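Side-chain contacts in squalene synthase HpnC (Alicyclobacillus acidocaldarius subsp. acidocaldarius, PDB 4HD1), which probably takes part in the formation of squalene, as a member of the squalene/phytoene synthase family: residues D64-L69 and R115-H120; A71-L76 and R108-N113; D130-S135 and A164-N169; A222-G227 and L244-G249. All coordinates share one frame; numbering follows the deposited sequence.

Contact 1: D64-L69 and R115-H120; sequences DRMAAL and RDQRKH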
# COMPACT_ATOMS: atom_id res chain seq x y z
N ASP A 64 2.09 9.15 21.97
CA ASP A 64 2.36 7.70 22.06
C ASP A 64 1.74 7.01 20.84
O ASP A 64 0.55 6.66 20.83
CB ASP A 64 1.80 7.08 23.36
CG ASP A 64 1.93 8.01 24.56
OD1 ASP A 64 2.80 8.93 24.55
OD2 ASP A 64 1.14 7.84 25.52
N ARG A 65 2.57 6.84 19.81
CA ARG A 65 2.17 6.15 18.59
C ARG A 65 1.25 4.97 18.88
O ARG A 65 0.15 4.88 18.34
CB ARG A 65 3.39 5.63 17.83
CG ARG A 65 3.94 6.58 16.78
CD ARG A 65 4.23 5.78 15.52
NE ARG A 65 5.46 6.22 14.85
CZ ARG A 65 5.93 5.68 13.72
NH1 ARG A 65 5.28 4.70 13.11
NH2 ARG A 65 7.05 6.16 13.19
N MSE A 66 1.72 4.08 19.76
CA MSE A 66 0.98 2.87 20.11
C MSE A 66 -0.40 3.17 20.67
O MSE A 66 -1.38 2.53 20.28
CB MSE A 66 1.79 2.03 21.09
CG MSE A 66 3.01 1.38 20.46
SE MSE A 66 2.51 0.30 18.92
CE MSE A 66 1.47 -1.05 19.89
N ALA A 67 -0.49 4.16 21.56
CA ALA A 67 -1.76 4.57 22.15
C ALA A 67 -2.68 5.22 21.12
O ALA A 67 -3.89 4.96 21.11
CB ALA A 67 -1.52 5.50 23.34
N ALA A 68 -2.10 6.06 20.26
CA ALA A 68 -2.83 6.70 19.16
C ALA A 68 -3.41 5.65 18.20
O ALA A 68 -4.58 5.73 17.81
CB ALA A 68 -1.93 7.68 18.42
N LEU A 69 -2.58 4.67 17.84
CA LEU A 69 -2.98 3.59 16.94
C LEU A 69 -4.05 2.70 17.58
O LEU A 69 -4.97 2.26 16.88
CB LEU A 69 -1.78 2.74 16.53
CG LEU A 69 -0.78 3.33 15.53
CD1 LEU A 69 0.41 2.39 15.42
CD2 LEU A 69 -1.40 3.57 14.17
N ARG A 115 4.64 -2.34 12.76
CA ARG A 115 5.76 -3.09 12.18
C ARG A 115 6.89 -2.15 11.79
O ARG A 115 8.06 -2.45 12.00
CB ARG A 115 5.34 -3.91 10.95
CG ARG A 115 4.08 -4.74 11.14
CD ARG A 115 4.33 -6.00 11.94
NE ARG A 115 4.67 -7.10 11.04
CZ ARG A 115 4.25 -8.35 11.20
NH1 ARG A 115 3.46 -8.67 12.21
NH2 ARG A 115 4.61 -9.28 10.33
N ASP A 116 6.52 -1.00 11.22
CA ASP A 116 7.49 0.02 10.82
C ASP A 116 8.20 0.64 12.03
O ASP A 116 9.36 1.03 11.93
CB ASP A 116 6.80 1.11 10.00
CG ASP A 116 7.58 1.48 8.73
OD1 ASP A 116 8.15 0.59 8.06
OD2 ASP A 116 7.58 2.68 8.38
N GLN A 117 7.51 0.71 13.18
CA GLN A 117 8.11 1.22 14.42
C GLN A 117 9.26 0.34 14.89
O GLN A 117 10.28 0.84 15.36
CB GLN A 117 7.07 1.30 15.54
CG GLN A 117 6.17 2.53 15.51
CD GLN A 117 4.99 2.41 16.47
OE1 GLN A 117 5.16 2.21 17.67
NE2 GLN A 117 3.78 2.52 15.92
N ARG A 118 9.07 -0.97 14.78
CA ARG A 118 9.97 -1.94 15.39
C ARG A 118 11.08 -2.48 14.48
O ARG A 118 11.99 -3.17 14.95
CB ARG A 118 9.17 -3.09 16.04
CG ARG A 118 8.33 -3.92 15.09
CD ARG A 118 7.75 -5.13 15.80
NE ARG A 118 6.66 -4.78 16.72
CZ ARG A 118 5.37 -5.02 16.49
NH1 ARG A 118 4.46 -4.66 17.38
NH2 ARG A 118 4.98 -5.62 15.37
N LYS A 119 11.01 -2.17 13.19
CA LYS A 119 12.04 -2.64 12.26
C LYS A 119 12.64 -1.53 11.41
O LYS A 119 11.93 -0.79 10.72
CB LYS A 119 11.51 -3.77 11.37
CG LYS A 119 11.35 -5.09 12.10
CD LYS A 119 11.35 -6.27 11.15
CE LYS A 119 11.12 -7.56 11.93
NZ LYS A 119 11.61 -8.75 11.19
N HIS A 120 13.97 -1.43 11.48
CA HIS A 120 14.72 -0.47 10.68
C HIS A 120 15.55 -1.20 9.66
O HIS A 120 16.01 -0.60 8.68
CB HIS A 120 15.57 0.41 11.58
CG HIS A 120 14.76 1.29 12.49
ND1 HIS A 120 14.23 0.85 13.65
CD2 HIS A 120 14.37 2.63 12.36
CE1 HIS A 120 13.55 1.86 14.24
NE2 HIS A 120 13.64 2.94 13.45

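Contact 2: A71-L76 and R108-N113; sequences AYEEEL and RLIEAN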
# COMPACT_ATOMS: atom_id res chain seq x y z
N ALA A 71 -6.25 3.76 19.79
CA ALA A 71 -7.46 4.57 19.74
C ALA A 71 -8.04 4.56 18.32
O ALA A 71 -9.26 4.55 18.14
CB ALA A 71 -7.19 5.99 20.20
N TYR A 72 -7.15 4.56 17.33
CA TYR A 72 -7.56 4.55 15.93
C TYR A 72 -8.18 3.20 15.57
O TYR A 72 -9.13 3.12 14.79
CB TYR A 72 -6.37 4.86 15.03
CG TYR A 72 -6.72 5.33 13.64
CD1 TYR A 72 -7.13 6.65 13.41
CD2 TYR A 72 -6.61 4.47 12.55
CE1 TYR A 72 -7.44 7.09 12.13
CE2 TYR A 72 -6.92 4.90 11.26
CZ TYR A 72 -7.33 6.21 11.06
OH TYR A 72 -7.63 6.62 9.78
N GLU A 73 -7.64 2.14 16.17
CA GLU A 73 -8.19 0.80 16.02
C GLU A 73 -9.56 0.70 16.69
O GLU A 73 -10.46 0.02 16.17
CB GLU A 73 -7.22 -0.23 16.61
CG GLU A 73 -7.65 -1.68 16.44
CD GLU A 73 -6.57 -2.66 16.86
OE1 GLU A 73 -6.88 -3.56 17.67
OE2 GLU A 73 -5.42 -2.53 16.39
N GLU A 74 -9.71 1.39 17.82
CA GLU A 74 -11.00 1.50 18.51
C GLU A 74 -12.07 2.15 17.64
O GLU A 74 -13.21 1.66 17.58
CB GLU A 74 -10.85 2.29 19.82
CG GLU A 74 -10.32 1.46 20.98
CD GLU A 74 -11.10 0.17 21.18
OE1 GLU A 74 -12.34 0.23 21.27
OE2 GLU A 74 -10.46 -0.90 21.24
N GLU A 75 -11.71 3.25 16.97
CA GLU A 75 -12.60 3.94 16.03
C GLU A 75 -13.00 3.00 14.89
O GLU A 75 -14.18 2.92 14.54
CB GLU A 75 -11.93 5.21 15.50
CG GLU A 75 -11.86 6.35 16.52
CD GLU A 75 -10.71 7.33 16.29
OE1 GLU A 75 -10.57 7.84 15.15
OE2 GLU A 75 -9.95 7.59 17.25
N LEU A 76 -12.01 2.29 14.34
CA LEU A 76 -12.24 1.33 13.27
C LEU A 76 -13.25 0.26 13.68
O LEU A 76 -14.19 -0.03 12.94
CB LEU A 76 -10.92 0.70 12.82
CG LEU A 76 -10.84 -0.26 11.62
CD1 LEU A 76 -11.16 -1.69 12.03
CD2 LEU A 76 -11.70 0.19 10.44
N ARG A 108 -4.78 -4.74 9.50
CA ARG A 108 -3.43 -5.00 9.01
C ARG A 108 -2.69 -3.72 8.64
O ARG A 108 -1.49 -3.60 8.87
CB ARG A 108 -3.43 -6.00 7.86
CG ARG A 108 -3.61 -7.41 8.36
CD ARG A 108 -3.54 -8.44 7.25
NE ARG A 108 -3.40 -9.77 7.82
CZ ARG A 108 -3.41 -10.90 7.11
NH1 ARG A 108 -3.55 -10.86 5.79
NH2 ARG A 108 -3.28 -12.06 7.73
N LEU A 109 -3.42 -2.76 8.08
CA LEU A 109 -2.85 -1.46 7.76
C LEU A 109 -2.43 -0.71 9.01
O LEU A 109 -1.43 0.00 9.00
CB LEU A 109 -3.85 -0.63 6.96
CG LEU A 109 -3.97 -1.07 5.50
CD1 LEU A 109 -5.27 -0.56 4.90
CD2 LEU A 109 -2.75 -0.62 4.70
N ILE A 110 -3.21 -0.89 10.08
CA ILE A 110 -2.90 -0.33 11.40
C ILE A 110 -1.64 -1.00 11.95
O ILE A 110 -0.74 -0.33 12.44
CB ILE A 110 -4.10 -0.49 12.38
CG1 ILE A 110 -5.20 0.52 12.02
CG2 ILE A 110 -3.66 -0.31 13.83
CD1 ILE A 110 -6.50 0.32 12.77
N GLU A 111 -1.60 -2.33 11.85
CA GLU A 111 -0.45 -3.13 12.27
C GLU A 111 0.82 -2.80 11.47
O GLU A 111 1.91 -2.86 12.02
CB GLU A 111 -0.79 -4.63 12.19
CG GLU A 111 0.35 -5.59 12.53
CD GLU A 111 0.70 -5.65 14.00
OE1 GLU A 111 0.05 -4.95 14.82
OE2 GLU A 111 1.64 -6.40 14.35
N ALA A 112 0.67 -2.44 10.20
CA ALA A 112 1.81 -2.07 9.35
C ALA A 112 2.62 -0.94 9.98
O ALA A 112 3.85 -0.95 9.93
CB ALA A 112 1.34 -1.67 7.96
N ASN A 113 1.92 0.03 10.56
CA ASN A 113 2.55 1.14 11.26
C ASN A 113 3.35 0.66 12.49
O ASN A 113 4.46 1.14 12.72
CB ASN A 113 1.47 2.16 11.66
CG ASN A 113 2.05 3.45 12.22
OD1 ASN A 113 2.66 3.46 13.29
ND2 ASN A 113 1.84 4.54 11.50

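Contact 3: D130-S135 and A164-N169; sequences DYCRYS and ALQVAN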
# COMPACT_ATOMS: atom_id res chain seq x y z
N ASP A 130 6.84 -10.46 4.40
CA ASP A 130 5.89 -10.44 5.51
C ASP A 130 5.41 -9.04 5.88
O ASP A 130 4.23 -8.84 6.19
CB ASP A 130 6.47 -11.15 6.74
CG ASP A 130 5.40 -11.79 7.58
OD1 ASP A 130 5.17 -11.31 8.71
OD2 ASP A 130 4.77 -12.76 7.11
N TYR A 131 6.32 -8.06 5.84
CA TYR A 131 5.95 -6.66 6.04
C TYR A 131 4.93 -6.21 4.99
O TYR A 131 3.92 -5.57 5.33
CB TYR A 131 7.19 -5.76 6.02
CG TYR A 131 6.88 -4.27 6.05
CD1 TYR A 131 6.13 -3.71 7.09
CD2 TYR A 131 7.35 -3.42 5.04
CE1 TYR A 131 5.85 -2.35 7.11
CE2 TYR A 131 7.08 -2.06 5.06
CZ TYR A 131 6.32 -1.53 6.10
OH TYR A 131 6.05 -0.18 6.12
N CYS A 132 5.18 -6.56 3.73
CA CYS A 132 4.29 -6.24 2.62
C CYS A 132 2.86 -6.75 2.81
O CYS A 132 1.91 -6.12 2.34
CB CYS A 132 4.86 -6.77 1.30
SG CYS A 132 6.34 -5.88 0.79
N ARG A 133 2.71 -7.88 3.51
CA ARG A 133 1.39 -8.42 3.84
C ARG A 133 0.55 -7.48 4.72
O ARG A 133 -0.66 -7.67 4.86
CB ARG A 133 1.51 -9.80 4.50
CG ARG A 133 1.90 -10.91 3.53
CD ARG A 133 2.22 -12.22 4.25
NE ARG A 133 1.06 -12.74 4.97
CZ ARG A 133 0.88 -12.64 6.29
NH1 ARG A 133 1.79 -12.04 7.05
NH2 ARG A 133 -0.21 -13.14 6.85
N TYR A 134 1.20 -6.47 5.30
CA TYR A 134 0.52 -5.52 6.18
C TYR A 134 0.47 -4.13 5.57
O TYR A 134 -0.52 -3.42 5.74
CB TYR A 134 1.18 -5.48 7.58
CG TYR A 134 1.06 -6.80 8.31
CD1 TYR A 134 -0.01 -7.04 9.17
CD2 TYR A 134 1.99 -7.82 8.10
CE1 TYR A 134 -0.14 -8.26 9.82
CE2 TYR A 134 1.87 -9.04 8.74
CZ TYR A 134 0.81 -9.25 9.60
OH TYR A 134 0.70 -10.46 10.24
N SER A 135 1.53 -3.75 4.87
CA SER A 135 1.64 -2.41 4.32
C SER A 135 1.05 -2.26 2.92
O SER A 135 0.58 -1.19 2.57
CB SER A 135 3.10 -1.95 4.31
OG SER A 135 3.92 -2.93 3.71
N ALA A 164 4.65 -6.66 -5.32
CA ALA A 164 5.58 -6.29 -6.38
C ALA A 164 5.78 -4.78 -6.39
O ALA A 164 6.90 -4.30 -6.51
CB ALA A 164 5.06 -6.77 -7.74
N LEU A 165 4.68 -4.05 -6.25
CA LEU A 165 4.69 -2.59 -6.31
C LEU A 165 5.48 -1.97 -5.16
O LEU A 165 6.30 -1.06 -5.37
CB LEU A 165 3.26 -2.07 -6.35
CG LEU A 165 2.93 -0.71 -6.97
CD1 LEU A 165 3.70 -0.42 -8.25
CD2 LEU A 165 1.43 -0.66 -7.23
N GLN A 166 5.27 -2.48 -3.94
CA GLN A 166 6.00 -2.00 -2.80
C GLN A 166 7.50 -2.28 -2.92
O GLN A 166 8.33 -1.43 -2.58
CB GLN A 166 5.46 -2.55 -1.48
CG GLN A 166 6.15 -1.89 -0.29
CD GLN A 166 5.43 -2.08 1.03
OE1 GLN A 166 4.29 -1.67 1.18
NE2 GLN A 166 6.12 -2.67 2.00
N VAL A 167 7.86 -3.47 -3.40
CA VAL A 167 9.28 -3.78 -3.59
C VAL A 167 9.90 -2.84 -4.62
O VAL A 167 10.92 -2.21 -4.34
CB VAL A 167 9.53 -5.26 -3.93
CG1 VAL A 167 11.00 -5.48 -4.28
CG2 VAL A 167 9.14 -6.14 -2.75
N ALA A 168 9.27 -2.71 -5.79
CA ALA A 168 9.74 -1.78 -6.82
C ALA A 168 10.00 -0.38 -6.24
O ALA A 168 11.04 0.22 -6.51
CB ALA A 168 8.74 -1.69 -7.97
N ASN A 169 9.05 0.11 -5.44
CA ASN A 169 9.19 1.40 -4.77
C ASN A 169 10.30 1.46 -3.73
O ASN A 169 11.03 2.44 -3.68
CB ASN A 169 7.86 1.84 -4.16
CG ASN A 169 6.92 2.40 -5.19
OD1 ASN A 169 7.19 3.44 -5.78
ND2 ASN A 169 5.82 1.70 -5.43

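Contact 4: A222-G227 and L244-G249; sequences ALFDEG and LYRLGG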
# COMPACT_ATOMS: atom_id res chain seq x y z
N ALA A 222 8.63 -11.10 -11.37
CA ALA A 222 7.93 -12.38 -11.31
C ALA A 222 6.58 -12.23 -10.61
O ALA A 222 5.60 -12.86 -11.01
CB ALA A 222 8.78 -13.43 -10.60
N LEU A 223 6.54 -11.38 -9.59
CA LEU A 223 5.28 -11.08 -8.90
C LEU A 223 4.29 -10.31 -9.78
O LEU A 223 3.09 -10.62 -9.78
CB LEU A 223 5.54 -10.38 -7.56
CG LEU A 223 6.14 -11.29 -6.47
CD1 LEU A 223 6.68 -10.47 -5.31
CD2 LEU A 223 5.15 -12.37 -6.01
N PHE A 224 4.78 -9.32 -10.51
CA PHE A 224 3.97 -8.67 -11.54
C PHE A 224 3.40 -9.68 -12.55
O PHE A 224 2.19 -9.66 -12.81
CB PHE A 224 4.75 -7.56 -12.27
CG PHE A 224 4.83 -6.28 -11.50
CD1 PHE A 224 3.67 -5.66 -11.03
CD2 PHE A 224 6.06 -5.68 -11.23
CE1 PHE A 224 3.73 -4.48 -10.31
CE2 PHE A 224 6.13 -4.49 -10.51
CZ PHE A 224 4.96 -3.89 -10.05
N ASP A 225 4.26 -10.55 -13.08
CA ASP A 225 3.85 -11.58 -14.04
C ASP A 225 2.74 -12.48 -13.50
O ASP A 225 1.79 -12.79 -14.21
CB ASP A 225 5.04 -12.45 -14.46
CG ASP A 225 6.09 -11.68 -15.23
OD1 ASP A 225 5.86 -10.49 -15.56
OD2 ASP A 225 7.17 -12.26 -15.49
N GLU A 226 2.86 -12.90 -12.25
CA GLU A 226 1.82 -13.69 -11.59
C GLU A 226 0.55 -12.85 -11.33
O GLU A 226 -0.57 -13.32 -11.52
CB GLU A 226 2.35 -14.30 -10.29
CG GLU A 226 1.49 -15.42 -9.73
CD GLU A 226 1.84 -15.80 -8.30
OE1 GLU A 226 2.86 -15.31 -7.75
OE2 GLU A 226 1.08 -16.60 -7.71
N GLY A 227 0.74 -11.60 -10.92
CA GLY A 227 -0.40 -10.72 -10.60
C GLY A 227 -1.29 -10.40 -11.79
O GLY A 227 -2.53 -10.36 -11.66
N LEU A 244 -2.68 -0.55 -15.19
CA LEU A 244 -1.95 0.68 -15.06
C LEU A 244 -1.05 0.72 -13.81
O LEU A 244 0.08 1.21 -13.89
CB LEU A 244 -2.92 1.83 -15.09
CG LEU A 244 -2.32 3.19 -14.76
CD1 LEU A 244 -1.32 3.62 -15.83
CD2 LEU A 244 -3.44 4.21 -14.64
N TYR A 245 -1.52 0.21 -12.68
CA TYR A 245 -0.61 0.02 -11.54
C TYR A 245 0.57 -0.85 -11.96
O TYR A 245 1.72 -0.53 -11.66
CB TYR A 245 -1.32 -0.61 -10.34
CG TYR A 245 -2.48 0.18 -9.76
CD1 TYR A 245 -2.55 1.57 -9.86
CD2 TYR A 245 -3.51 -0.48 -9.07
CE1 TYR A 245 -3.61 2.28 -9.31
CE2 TYR A 245 -4.58 0.22 -8.52
CZ TYR A 245 -4.62 1.60 -8.64
OH TYR A 245 -5.68 2.28 -8.09
N ARG A 246 0.28 -1.95 -12.67
CA ARG A 246 1.31 -2.87 -13.14
C ARG A 246 2.31 -2.16 -14.05
O ARG A 246 3.52 -2.30 -13.87
CB ARG A 246 0.71 -4.09 -13.85
CG ARG A 246 1.73 -4.89 -14.65
CD ARG A 246 1.22 -6.23 -15.19
NE ARG A 246 0.09 -6.12 -16.13
CZ ARG A 246 0.19 -5.83 -17.43
NH1 ARG A 246 1.36 -5.58 -17.99
NH2 ARG A 246 -0.92 -5.79 -18.16
N LEU A 247 1.81 -1.38 -15.00
CA LEU A 247 2.67 -0.68 -15.95
C LEU A 247 3.61 0.27 -15.21
O LEU A 247 4.81 0.29 -15.49
CB LEU A 247 1.85 0.07 -17.01
CG LEU A 247 1.10 -0.81 -18.00
CD1 LEU A 247 0.15 0.02 -18.87
CD2 LEU A 247 2.03 -1.67 -18.86
N GLY A 248 3.06 1.01 -14.26
CA GLY A 248 3.84 1.94 -13.43
C GLY A 248 4.95 1.23 -12.68
O GLY A 248 6.10 1.68 -12.68
N GLY A 249 4.60 0.11 -12.05
CA GLY A 249 5.56 -0.71 -11.33
C GLY A 249 6.62 -1.30 -12.22
O GLY A 249 7.80 -1.32 -11.86

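Contact 1: D64-L69 and R115-H120
Arg65 and Gln117 converge on one acceptor: the guanidinium NH1 and the amide NE2 both donate to OD1 of Asn113, which lies one helical turn before Gln117. No hydrogen bond runs directly between the two segments, so the rest of the contact is packing about the Gln117 amide. The side chains of Arg65 and Gln117 run alongside one another, pointing opposite ways, and their guanidinium and amide planes are turned 56° apart, which is too steep for a flat stack. Instead Gln117 CG sits over one face of the guanidinium, displaced toward its rim, with NH1 of Arg65 3.4 Å from that carbon. Farther along, CD of Arg65 comes within 3.3 Å of Gln117 NE2. Gln117 reaches this far because its chain is extended beyond CG (chi2 168°). Its two amide atoms then meet different neighbours: OE1 faces the selenium of Met66, a selenomethionine, with SE and OE1 3.5 Å apart, and NE2 meets Leu69 CD1 at 3.4 Å. Arg65 also uses NH2 in a salt bridge to Asp59, the last residue of a DDxxD sequence consistent with the first aspartate-rich motif of this family. An alanine at Arg65 would remove both bonds and is likely to leave the Asp59 carboxylate without this mate and one side of the Gln117 amide uncovered. The contact joins the start of helix 65-81 to the end of helix 104-118; Leu69 also packs on Asn113 and Arg114 of the latter helix and on Leu57 in the loop before its own.

Contact 2: A71-L76 and R108-N113
With CG1 anti to its carbonyl carbon (chi1 -74°) and CD1 carried on in extended fashion (chi2 171°), Ile110 drives its methyl end straight at helix 65-81, where Glu73 receives it. CD1 of Ile110 stops 3.7 Å from CA of Glu73, so the tip lies against the helix backbone itself. On one flank Tyr72 presents the edge of its ring, near the ring plane, with CD2 4.2 Å from Ile110 CD1; on the next turn Leu76 adds a looser touch through CB. Ile110 CG2 also approaches the backbone oxygen of Leu69. The four residues met, Leu69, Tyr72, Glu73 and Leu76, have the i, i+3, i+4, i+7 spacing of a hole, consistent with a knobs-into-holes insertion between two nearly antiparallel helices of this all-helical prenyltransferase fold; the short axes stand 10.7 Å apart at 176°. Glu73 borders the apolar tip with a carboxylate: its OE2 is 3.8 Å from Ile110 CG2. That carboxylate is paired elsewhere, OE1 with Arg77 and OE2 with Arg114. Arg114 also bridges to Glu111, and so probably offsets the like charges of Glu73 and Glu111, whose OE2 and OE1 are 6.2 Å apart. Tyr72, for its part, gives its hydroxyl to the backbone oxygen of Phe50 and meets Phe89 edge-to-face.

Contact 3: D130-S135 and A164-N169
Gln166 carries this contact, bringing its amide nitrogen up to Ser135 OG and Cys132 SG. With its CG anti to the backbone N (chi1 -173°) and the chain extended beyond, it spans the distance between two helices whose short axes come no closer than 10.3 Å and cross at 110°. NE2 of Gln166 donates to OG of Ser135 at 2.8 Å; the acceptor lies close to the amide plane, but the N-H...O angle of 139° shows a bent bond. Cys132 flanks the same nitrogen, its SG 3.4 Å from Gln166 NE2, a packing contact. Tyr131 approaches too, with ring atom CE2 3.3 Å from NE2, while its ring centre lies 3.5 Å beneath Ser135 OG. A weak bond from NE2 to His170 gives the amide a further partner. The crossing lies within the all-helical squalene/phytoene synthase fold. Helix 104-118 packs on helix 125-135 through Tyr131 and Tyr134, whereas helix 152-172 meets helices 207-227 and 236-257 through Ala164, Leu165 and Ala168.

Contact 4: A222-G227 and L244-G249
Phe224 packs on Arg246 and Gly249 within an antiparallel helical hairpin, formed by helices 207-227 and 236-257, which follow each other in the chain. Apolar contact comes first: Phe224 CD1 lies 4.2 Å from Arg246 CG, so the aliphatic start of the arginine is what touches the ring. The guanidinium is not stacked, its plane being turned 70° from that of the ring; it is directed instead to Glu231, with which NE forms a salt bridge. Contacts with backbone make up the second group. The carbonyl oxygen of Arg246 stands 4.2 Å above one face of the Phe224 ring, offset toward the rim, and CE1 of Phe224 is 4.1 Å from Arg246 CA. Having CG anti to the carbonyl carbon (chi1 -79°) directs the phenyl to these atoms. Its far end also meets Ala164 of helix 152-172, so an alanine at Phe224 would probably open a gap where three helices converge. Closest of all is the meeting with a residue that has no side chain: Phe224 CZ lies 3.5 Å from CA of Gly249, and a methyl group there would overlap CZ.

Contacts 1 and 2 are successive levels of one interface between helices 65-81 and 104-118, their centres 11 Å apart, and a long, weak ion pair joins Arg118 to Glu111. Contact 3, centred 18 Å from each, is joined to contact 1 by the salt bridge from Arg115 NH2 to Asp130 OD1 (2.7 Å) and to contact 2 by Ala112 CB against Tyr134 O (3.4 Å). It also packs on contact 4, 13 Å away between centres, through Leu165 CD1 and Gly249 CA (3.6 Å). The centres of contacts 1 and 4 are about 30 Å apart, on opposite sides of the chain's centre. Through the Arg65-Asp59 salt bridge, contact 1 touches the probable first aspartate-rich motif.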